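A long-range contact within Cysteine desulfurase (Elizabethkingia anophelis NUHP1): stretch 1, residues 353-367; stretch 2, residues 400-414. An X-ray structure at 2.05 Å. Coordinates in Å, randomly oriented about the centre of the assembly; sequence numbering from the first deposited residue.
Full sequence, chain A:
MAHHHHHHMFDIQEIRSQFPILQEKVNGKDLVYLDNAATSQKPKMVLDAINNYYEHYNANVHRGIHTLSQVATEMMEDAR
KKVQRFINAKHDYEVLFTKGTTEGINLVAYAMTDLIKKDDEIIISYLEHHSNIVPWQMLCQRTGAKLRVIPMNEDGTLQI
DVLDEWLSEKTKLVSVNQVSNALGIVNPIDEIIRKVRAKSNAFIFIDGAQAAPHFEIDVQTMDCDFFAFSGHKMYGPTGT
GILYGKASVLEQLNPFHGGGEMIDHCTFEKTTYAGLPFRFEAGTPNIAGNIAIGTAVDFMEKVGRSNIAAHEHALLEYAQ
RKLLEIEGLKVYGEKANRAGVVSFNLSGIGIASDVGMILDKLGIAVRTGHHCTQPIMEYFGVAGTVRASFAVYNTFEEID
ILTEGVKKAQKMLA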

ATOM      1  N   SER A 353     -15.748 -10.563 -14.751  1.00 55.00           N
ATOM      2  CA  SER A 353     -15.280 -11.871 -14.310  1.00 56.60           C
ATOM      3  C   SER A 353     -15.220 -12.869 -15.464  1.00 59.05           C
ATOM      4  O   SER A 353     -14.386 -13.783 -15.448  1.00 62.00           O
ATOM      5  CB  SER A 353     -16.188 -12.395 -13.196  1.00 58.56           C
ATOM      6  OG  SER A 353     -17.546 -12.167 -13.523  1.00 65.30           O
ATOM      7  N   ASP A 354     -16.100 -12.722 -16.456  1.00 58.00           N
ATOM      8  CA  ASP A 354     -16.014 -13.562 -17.650  1.00 61.33           C
ATOM      9  C   ASP A 354     -14.645 -13.440 -18.304  1.00 59.29           C
ATOM     10  O   ASP A 354     -14.040 -14.447 -18.693  1.00 54.66           O
ATOM     11  CB  ASP A 354     -17.112 -13.189 -18.645  1.00 60.57           C
ATOM     12  CG  ASP A 354     -18.488 -13.600 -18.171  1.00 70.73           C
ATOM     13  OD1 ASP A 354     -18.577 -14.493 -17.299  1.00 74.22           O
ATOM     14  OD2 ASP A 354     -19.482 -13.036 -18.674  1.00 77.54           O
ATOM     15  N   VAL A 355     -14.134 -12.212 -18.409  1.00 54.28           N
ATOM     16  CA  VAL A 355     -12.790 -12.012 -18.930  1.00 52.92           C
ATOM     17  C   VAL A 355     -11.756 -12.536 -17.942  1.00 52.51           C
ATOM     18  O   VAL A 355     -10.756 -13.154 -18.335  1.00 53.84           O
ATOM     19  CB  VAL A 355     -12.567 -10.525 -19.262  1.00 50.23           C
ATOM     20  CG1 VAL A 355     -11.138 -10.287 -19.714  1.00 50.01           C
ATOM     21  CG2 VAL A 355     -13.534 -10.087 -20.333  1.00 55.19           C
ATOM     22  N   GLY A 356     -11.988 -12.323 -16.643  1.00 50.81           N
ATOM     23  CA  GLY A 356     -11.028 -12.775 -15.653  1.00 45.18           C
ATOM     24  C   GLY A 356     -10.862 -14.281 -15.656  1.00 49.54           C
ATOM     25  O   GLY A 356      -9.754 -14.795 -15.475  1.00 46.37           O
ATOM     26  N   MET A 357     -11.961 -15.009 -15.871  1.00 45.58           N
ATOM     27  CA  MET A 357     -11.896 -16.464 -15.853  1.00 54.24           C
ATOM     28  C   MET A 357     -11.145 -16.995 -17.065  1.00 54.56           C
ATOM     29  O   MET A 357     -10.329 -17.916 -16.937  1.00 45.29           O
ATOM     30  CB  MET A 357     -13.300 -17.057 -15.796  1.00 59.83           C
ATOM     31  CG  MET A 357     -14.009 -16.821 -14.481  1.00 64.50           C
ATOM     32  SD  MET A 357     -15.557 -17.735 -14.410  1.00 81.44           S
ATOM     33  CE  MET A 357     -16.317 -17.240 -15.955  1.00 74.65           C
ATOM     34  N   ILE A 358     -11.398 -16.420 -18.246  1.00 53.83           N
ATOM     35  CA  ILE A 358     -10.627 -16.788 -19.433  1.00 53.61           C
ATOM     36  C   ILE A 358      -9.143 -16.504 -19.207  1.00 53.59           C
ATOM     37  O   ILE A 358      -8.284 -17.347 -19.498  1.00 49.32           O
ATOM     38  CB  ILE A 358     -11.168 -16.055 -20.676  1.00 50.35           C
ATOM     39  CG1 ILE A 358     -12.578 -16.547 -21.008  1.00 52.23           C
ATOM     40  CG2 ILE A 358     -10.245 -16.261 -21.857  1.00 55.26           C
ATOM     41  CD1 ILE A 358     -13.217 -15.824 -22.172  1.00 54.37           C
ATOM     42  N   LEU A 359      -8.822 -15.328 -18.656  1.00 45.52           N
ATOM     43  CA  LEU A 359      -7.426 -14.984 -18.382  1.00 45.44           C
ATOM     44  C   LEU A 359      -6.791 -15.963 -17.393  1.00 50.31           C
ATOM     45  O   LEU A 359      -5.638 -16.382 -17.572  1.00 46.82           O
ATOM     46  CB  LEU A 359      -7.334 -13.546 -17.853  1.00 43.16           C
ATOM     47  CG  LEU A 359      -7.718 -12.458 -18.860  1.00 49.52           C
ATOM     48  CD1 LEU A 359      -7.517 -11.052 -18.268  1.00 43.70           C
ATOM     49  CD2 LEU A 359      -6.903 -12.619 -20.124  1.00 46.22           C
ATOM     50  N   ASP A 360      -7.527 -16.340 -16.346  1.00 45.49           N
ATOM     51  CA  ASP A 360      -6.994 -17.307 -15.392  1.00 46.59           C
ATOM     52  C   ASP A 360      -6.695 -18.644 -16.060  1.00 48.16           C
ATOM     53  O   ASP A 360      -5.666 -19.266 -15.776  1.00 41.99           O
ATOM     54  CB  ASP A 360      -7.956 -17.503 -14.222  1.00 48.04           C
ATOM     55  CG  ASP A 360      -7.410 -18.487 -13.185  1.00 52.07           C
ATOM     56  OD1 ASP A 360      -6.304 -18.252 -12.649  1.00 56.08           O
ATOM     57  OD2 ASP A 360      -8.084 -19.500 -12.915  1.00 58.37           O
ATOM     58  N   LYS A 361      -7.571 -19.107 -16.958  1.00 47.95           N
ATOM     59  CA  LYS A 361      -7.272 -20.350 -17.655  1.00 45.88           C
ATOM     60  C   LYS A 361      -6.018 -20.225 -18.518  1.00 52.67           C
ATOM     61  O   LYS A 361      -5.365 -21.235 -18.789  1.00 50.54           O
ATOM     62  CB  LYS A 361      -8.476 -20.799 -18.504  1.00 51.17           C
ATOM     63  N   LEU A 362      -5.641 -19.011 -18.920  1.00 47.50           N
ATOM     64  CA  LEU A 362      -4.383 -18.794 -19.622  1.00 46.90           C
ATOM     65  C   LEU A 362      -3.210 -18.575 -18.671  1.00 52.59           C
ATOM     66  O   LEU A 362      -2.114 -18.220 -19.121  1.00 45.68           O
ATOM     67  CB  LEU A 362      -4.510 -17.604 -20.571  1.00 47.77           C
ATOM     68  CG  LEU A 362      -5.595 -17.781 -21.623  1.00 56.21           C
ATOM     69  CD1 LEU A 362      -5.808 -16.494 -22.400  1.00 56.88           C
ATOM     70  CD2 LEU A 362      -5.208 -18.925 -22.550  1.00 51.99           C
ATOM     71  N   GLY A 363      -3.414 -18.767 -17.371  1.00 46.08           N
ATOM     72  CA  GLY A 363      -2.363 -18.532 -16.398  1.00 48.90           C
ATOM     73  C   GLY A 363      -2.257 -17.114 -15.867  1.00 49.94           C
ATOM     74  O   GLY A 363      -1.425 -16.868 -14.985  1.00 45.38           O
ATOM     75  N   ILE A 364      -3.080 -16.186 -16.347  1.00 46.22           N
ATOM     76  CA  ILE A 364      -2.939 -14.767 -16.022  1.00 43.12           C
ATOM     77  C   ILE A 364      -3.824 -14.427 -14.827  1.00 42.62           C
ATOM     78  O   ILE A 364      -5.042 -14.621 -14.876  1.00 44.64           O
ATOM     79  CB  ILE A 364      -3.302 -13.891 -17.229  1.00 43.86           C
ATOM     80  CG1 ILE A 364      -2.422 -14.241 -18.429  1.00 43.21           C
ATOM     81  CG2 ILE A 364      -3.191 -12.396 -16.871  1.00 48.21           C
ATOM     82  CD1 ILE A 364      -3.025 -13.782 -19.748  1.00 48.07           C
ATOM     83  N   ALA A 365      -3.225 -13.873 -13.767  1.00 42.81           N
ATOM     84  CA  ALA A 365      -3.961 -13.470 -12.570  1.00 41.53           C
ATOM     85  C   ALA A 365      -4.146 -11.956 -12.559  1.00 41.25           C
ATOM     86  O   ALA A 365      -3.167 -11.211 -12.463  1.00 39.28           O
ATOM     87  CB  ALA A 365      -3.234 -13.924 -11.299  1.00 38.19           C
ATOM     88  N   VAL A 366      -5.402 -11.511 -12.644  1.00 36.19           N
ATOM     89  CA  VAL A 366      -5.778 -10.104 -12.541  1.00 39.61           C
ATOM     90  C   VAL A 366      -6.977 -10.033 -11.608  1.00 44.50           C
ATOM     91  O   VAL A 366      -7.548 -11.055 -11.227  1.00 43.28           O
ATOM     92  CB  VAL A 366      -6.126  -9.461 -13.905  1.00 42.18           C
ATOM     93  CG1 VAL A 366      -4.887  -9.379 -14.813  1.00 41.19           C
ATOM     94  CG2 VAL A 366      -7.265 -10.231 -14.577  1.00 41.41           C
ATOM     95  N   ARG A 367      -7.365  -8.809 -11.253  1.00 39.76           N
ATOM     96  CA  ARG A 367      -8.515  -8.580 -10.383  1.00 44.87           C
ATOM     97  C   ARG A 367      -9.747  -8.260 -11.227  1.00 42.98           C
ATOM     98  O   ARG A 367      -9.700  -7.381 -12.094  1.00 43.57           O
ATOM     99  CB  ARG A 367      -8.243  -7.447  -9.379  1.00 43.15           C
ATOM    100  N   ASP A 400       2.671  -8.751 -22.996  1.00 57.23           N
ATOM    101  CA  ASP A 400       2.216  -9.273 -24.285  1.00 58.19           C
ATOM    102  C   ASP A 400       1.306 -10.479 -24.095  1.00 58.24           C
ATOM    103  O   ASP A 400       0.311 -10.633 -24.813  1.00 54.46           O
ATOM    104  CB  ASP A 400       3.406  -9.642 -25.166  1.00 61.73           C
ATOM    105  CG  ASP A 400       4.256  -8.443 -25.523  1.00 68.74           C
ATOM    106  OD1 ASP A 400       3.732  -7.305 -25.524  1.00 70.90           O
ATOM    107  OD2 ASP A 400       5.455  -8.644 -25.799  1.00 65.35           O
ATOM    108  N   ILE A 401       1.625 -11.337 -23.121  1.00 56.29           N
ATOM    109  CA  ILE A 401       0.764 -12.479 -22.822  1.00 56.14           C
ATOM    110  C   ILE A 401      -0.601 -11.999 -22.352  1.00 52.87           C
ATOM    111  O   ILE A 401      -1.639 -12.562 -22.727  1.00 55.89           O
ATOM    112  CB  ILE A 401       1.443 -13.391 -21.782  1.00 58.47           C
ATOM    113  CG1 ILE A 401       2.673 -14.064 -22.396  1.00 58.56           C
ATOM    114  CG2 ILE A 401       0.469 -14.431 -21.239  1.00 55.64           C
ATOM    115  CD1 ILE A 401       3.426 -14.924 -21.421  1.00 63.07           C
ATOM    116  N   LEU A 402      -0.621 -10.941 -21.537  1.00 50.93           N
ATOM    117  CA  LEU A 402      -1.875 -10.342 -21.091  1.00 46.99           C
ATOM    118  C   LEU A 402      -2.669  -9.797 -22.270  1.00 49.07           C
ATOM    119  O   LEU A 402      -3.869 -10.059 -22.404  1.00 52.92           O
ATOM    120  CB  LEU A 402      -1.581  -9.218 -20.086  1.00 48.69           C
ATOM    121  CG  LEU A 402      -2.759  -8.310 -19.758  1.00 47.67           C
ATOM    122  CD1 LEU A 402      -3.791  -9.096 -18.976  1.00 49.53           C
ATOM    123  CD2 LEU A 402      -2.320  -7.086 -18.976  1.00 44.15           C
ATOM    124  N   THR A 403      -2.011  -9.023 -23.131  1.00 50.81           N
ATOM    125  CA  THR A 403      -2.713  -8.388 -24.240  1.00 61.33           C
ATOM    126  C   THR A 403      -3.279  -9.421 -25.211  1.00 61.47           C
ATOM    127  O   THR A 403      -4.432  -9.304 -25.642  1.00 58.60           O
ATOM    128  CB  THR A 403      -1.776  -7.413 -24.955  1.00 58.54           C
ATOM    129  OG1 THR A 403      -1.351  -6.402 -24.024  1.00 59.69           O
ATOM    130  CG2 THR A 403      -2.493  -6.749 -26.108  1.00 68.56           C
ATOM    131  N   GLU A 404      -2.491 -10.439 -25.566  1.00 61.57           N
ATOM    132  CA  GLU A 404      -3.025 -11.492 -26.428  1.00 60.42           C
ATOM    133  C   GLU A 404      -4.143 -12.251 -25.733  1.00 59.17           C
ATOM    134  O   GLU A 404      -5.105 -12.678 -26.386  1.00 56.98           O
ATOM    135  CB  GLU A 404      -1.916 -12.458 -26.857  1.00 60.73           C
ATOM    136  CG  GLU A 404      -0.858 -11.804 -27.727  1.00 77.45           C
ATOM    137  CD  GLU A 404      -1.458 -11.104 -28.946  1.00 84.19           C
ATOM    138  OE1 GLU A 404      -1.996 -11.810 -29.831  1.00 88.71           O
ATOM    139  OE2 GLU A 404      -1.405  -9.851 -29.008  1.00 80.22           O
ATOM    140  N   GLY A 405      -4.041 -12.416 -24.409  1.00 55.38           N
ATOM    141  CA  GLY A 405      -5.111 -13.064 -23.666  1.00 55.24           C
ATOM    142  C   GLY A 405      -6.402 -12.268 -23.692  1.00 57.28           C
ATOM    143  O   GLY A 405      -7.493 -12.840 -23.788  1.00 52.62           O
ATOM    144  N   VAL A 406      -6.298 -10.938 -23.615  1.00 51.86           N
ATOM    145  CA  VAL A 406      -7.498 -10.108 -23.613  1.00 52.35           C
ATOM    146  C   VAL A 406      -8.174 -10.143 -24.980  1.00 55.13           C
ATOM    147  O   VAL A 406      -9.402 -10.257 -25.077  1.00 58.88           O
ATOM    148  CB  VAL A 406      -7.152  -8.673 -23.168  1.00 51.69           C
ATOM    149  CG1 VAL A 406      -8.278  -7.721 -23.517  1.00 53.07           C
ATOM    150  CG2 VAL A 406      -6.874  -8.637 -21.665  1.00 49.01           C
ATOM    151  N   LYS A 407      -7.386 -10.049 -26.056  1.00 56.88           N
ATOM    152  CA  LYS A 407      -7.938 -10.207 -27.400  1.00 66.88           C
ATOM    153  C   LYS A 407      -8.640 -11.551 -27.556  1.00 67.15           C
ATOM    154  O   LYS A 407      -9.738 -11.625 -28.121  1.00 61.91           O
ATOM    155  CB  LYS A 407      -6.831 -10.067 -28.446  1.00 68.49           C
ATOM    156  CG  LYS A 407      -6.174  -8.702 -28.464  1.00 69.75           C
ATOM    157  CD  LYS A 407      -5.055  -8.615 -29.490  1.00 75.87           C
ATOM    158  CE  LYS A 407      -4.300  -7.290 -29.355  1.00 79.27           C
ATOM    159  NZ  LYS A 407      -3.443  -7.018 -30.542  1.00 84.23           N
ATOM    160  N   LYS A 408      -8.022 -12.626 -27.058  1.00 59.02           N
ATOM    161  CA  LYS A 408      -8.635 -13.948 -27.191  1.00 59.71           C
ATOM    162  C   LYS A 408      -9.941 -14.022 -26.412  1.00 58.84           C
ATOM    163  O   LYS A 408     -10.930 -14.585 -26.899  1.00 60.49           O
ATOM    164  CB  LYS A 408      -7.655 -15.031 -26.728  1.00 58.67           C
ATOM    165  CG  LYS A 408      -8.235 -16.429 -26.634  1.00 59.15           C
ATOM    166  CD  LYS A 408      -7.154 -17.457 -26.308  1.00 61.56           C
ATOM    167  CE  LYS A 408      -7.758 -18.851 -26.116  1.00 62.44           C
ATOM    168  NZ  LYS A 408      -6.751 -19.943 -25.930  1.00 59.22           N
ATOM    169  N   ALA A 409      -9.971 -13.423 -25.215  1.00 60.77           N
ATOM    170  CA  ALA A 409     -11.179 -13.425 -24.396  1.00 56.39           C
ATOM    171  C   ALA A 409     -12.345 -12.762 -25.118  1.00 60.43           C
ATOM    172  O   ALA A 409     -13.464 -13.288 -25.137  1.00 64.92           O
ATOM    173  CB  ALA A 409     -10.905 -12.720 -23.068  1.00 53.27           C
ATOM    174  N   GLN A 410     -12.101 -11.602 -25.726  1.00 62.93           N
ATOM    175  CA  GLN A 410     -13.201 -10.856 -26.329  1.00 62.59           C
ATOM    176  C   GLN A 410     -13.819 -11.611 -27.501  1.00 69.87           C
ATOM    177  O   GLN A 410     -15.048 -11.628 -27.653  1.00 77.87           O
ATOM    178  CB  GLN A 410     -12.716  -9.459 -26.728  1.00 65.56           C
ATOM    179  CG  GLN A 410     -12.626  -9.158 -28.208  1.00 73.97           C
ATOM    180  CD  GLN A 410     -12.313  -7.696 -28.460  1.00 78.28           C
ATOM    181  OE1 GLN A 410     -12.862  -6.805 -27.799  1.00 77.59           O
ATOM    182  NE2 GLN A 410     -11.416  -7.439 -29.403  1.00 77.16           N
ATOM    183  N   LYS A 411     -13.004 -12.270 -28.329  1.00 68.74           N
ATOM    184  CA  LYS A 411     -13.606 -13.059 -29.401  1.00 69.68           C
ATOM    185  C   LYS A 411     -14.204 -14.356 -28.872  1.00 66.89           C
ATOM    186  O   LYS A 411     -15.204 -14.832 -29.413  1.00 69.04           O
ATOM    187  CB  LYS A 411     -12.600 -13.339 -30.521  1.00 74.52           C
ATOM    188  CG  LYS A 411     -11.185 -13.564 -30.064  1.00 79.05           C
ATOM    189  CD  LYS A 411     -10.200 -13.156 -31.152  1.00 75.57           C
ATOM    190  CE  LYS A 411      -9.794 -14.341 -31.988  1.00 80.51           C
ATOM    191  NZ  LYS A 411      -8.609 -14.009 -32.817  1.00 87.64           N
ATOM    192  N   MET A 412     -13.636 -14.927 -27.805  1.00 69.02           N
ATOM    193  CA  MET A 412     -14.285 -16.070 -27.170  1.00 70.26           C
ATOM    194  C   MET A 412     -15.667 -15.697 -26.656  1.00 70.60           C
ATOM    195  O   MET A 412     -16.606 -16.499 -26.734  1.00 68.14           O
ATOM    196  CB  MET A 412     -13.425 -16.609 -26.027  1.00 69.28           C
ATOM    197  CG  MET A 412     -12.339 -17.563 -26.471  1.00 61.70           C
ATOM    198  SD  MET A 412     -11.283 -18.046 -25.111  1.00 59.33           S
ATOM    199  CE  MET A 412     -12.408 -18.989 -24.083  1.00 58.21           C
ATOM    200  N   LEU A 413     -15.815 -14.477 -26.138  1.00 67.85           N
ATOM    201  CA  LEU A 413     -17.070 -14.041 -25.543  1.00 73.69           C
ATOM    202  C   LEU A 413     -18.033 -13.409 -26.541  1.00 79.01           C
ATOM    203  O   LEU A 413     -19.206 -13.220 -26.208  1.00 81.38           O
ATOM    204  CB  LEU A 413     -16.786 -13.070 -24.397  1.00 61.39           C
ATOM    205  CG  LEU A 413     -16.087 -13.812 -23.260  1.00 58.76           C
ATOM    206  CD1 LEU A 413     -15.623 -12.868 -22.157  1.00 60.11           C
ATOM    207  CD2 LEU A 413     -17.001 -14.891 -22.701  1.00 59.97           C
ATOM    208  N   ALA A 414     -17.581 -13.104 -27.752  1.00 80.18           N
ATOM    209  CA  ALA A 414     -18.471 -12.596 -28.789  1.00 90.68           C
ATOM    210  C   ALA A 414     -19.571 -13.605 -29.120  1.00101.68           C
ATOM    211  O   ALA A 414     -20.748 -13.256 -29.169  1.00104.51           O
ATOM    212  CB  ALA A 414     -17.683 -12.248 -30.040  1.00 93.33           C
ATOM    213  OXT ALA A 414     -19.317 -14.791 -29.339  1.00106.23           O
TER

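Two helices and a short strand meet here through apolar packing. Helix 353-361 crosses helix 400-413 at 124°, with the axes 9.3 Å apart at their closest. The contact buries 617 Å², both sides summed. No hydrogen bond or salt bridge links the two stretches.

Small residues on the second helix let the backbones come close. Val-355 and Ala-409 have their CA atoms 5.9 Å apart, and Leu-359 and Gly-405 have theirs 6.1 Å apart. Gly-405 lies where larger side chains converge. Leu-359 CD2 rests 3.6 Å from Gly-405 C, and Leu-362 CD1 rests 3.7 Å from Gly-405 CA. A CB on Gly-405 would point toward stretch 1. It would lie 3.0 Å from Ile-364 CD1 and 3.1 Å from Leu-359 CD2, too close for either. Ala-409 also points toward stretch 1, but its single methyl fits. Its CB is 3.8 Å from Ile-358 CG2 and 4.2 Å from Val-355 CG1.

Larger apolar side chains make most of the other contacts. Val-355, Leu-359, Ile-364, Leu-402, Val-406 and Ala-409 are buried, where their hydrocarbon side chains need no polar partner. Near the C-terminal end of the second helix, Leu-413 points toward stretch 1. Its CG lies 3.7 Å from Ile-358 CD1, and its CD1 lies 3.9 Å from Val-355 CG2. Ile-358 has the largest covered area, 93 Å². Its m, t rotamer extends CD1, which also reaches Met-412 CE at 3.8 Å. The CA-to-CB bonds of Val-355 and Leu-359 point sideways relative to stretch 2, but the end of Leu-359 comes nearer to it. Leu-359 CD1 packs 4.2 Å from Val-406 CG2 and 4.3 Å from Leu-402 CD1.

After the first helix the chain turns. Leu-362 is the first residue to leave helical angles, and Gly-363 follows with a positive phi of 88°. A CB there would be jammed against the carbonyl O of Leu-362, so glycine suits the turn. The backbone hydrogen bond from Ile-364 N to Leu-359 O, 2.8 Å, ties the strand back to the helix. Ile-364 then points toward stretch 2. Its CD1 sits 3.5 Å from Ile-401 O and 3.9 Å from Ile-401 CG2, while its CG2 is 4.0 Å from Leu-402 CD1.

Two charged residues, Asp-354 and Lys-408, lie against apolar methyls and form no polar bond across the contact. Asp-354 CB lies 3.8 Å from Leu-413 CD1. Lys-408 is extended, all four chi angles t, and its NZ comes 3.9 Å from Leu-362 CD2. That methyl offers the amine no polar partner. Lys-408 is exposed, which suits its charge.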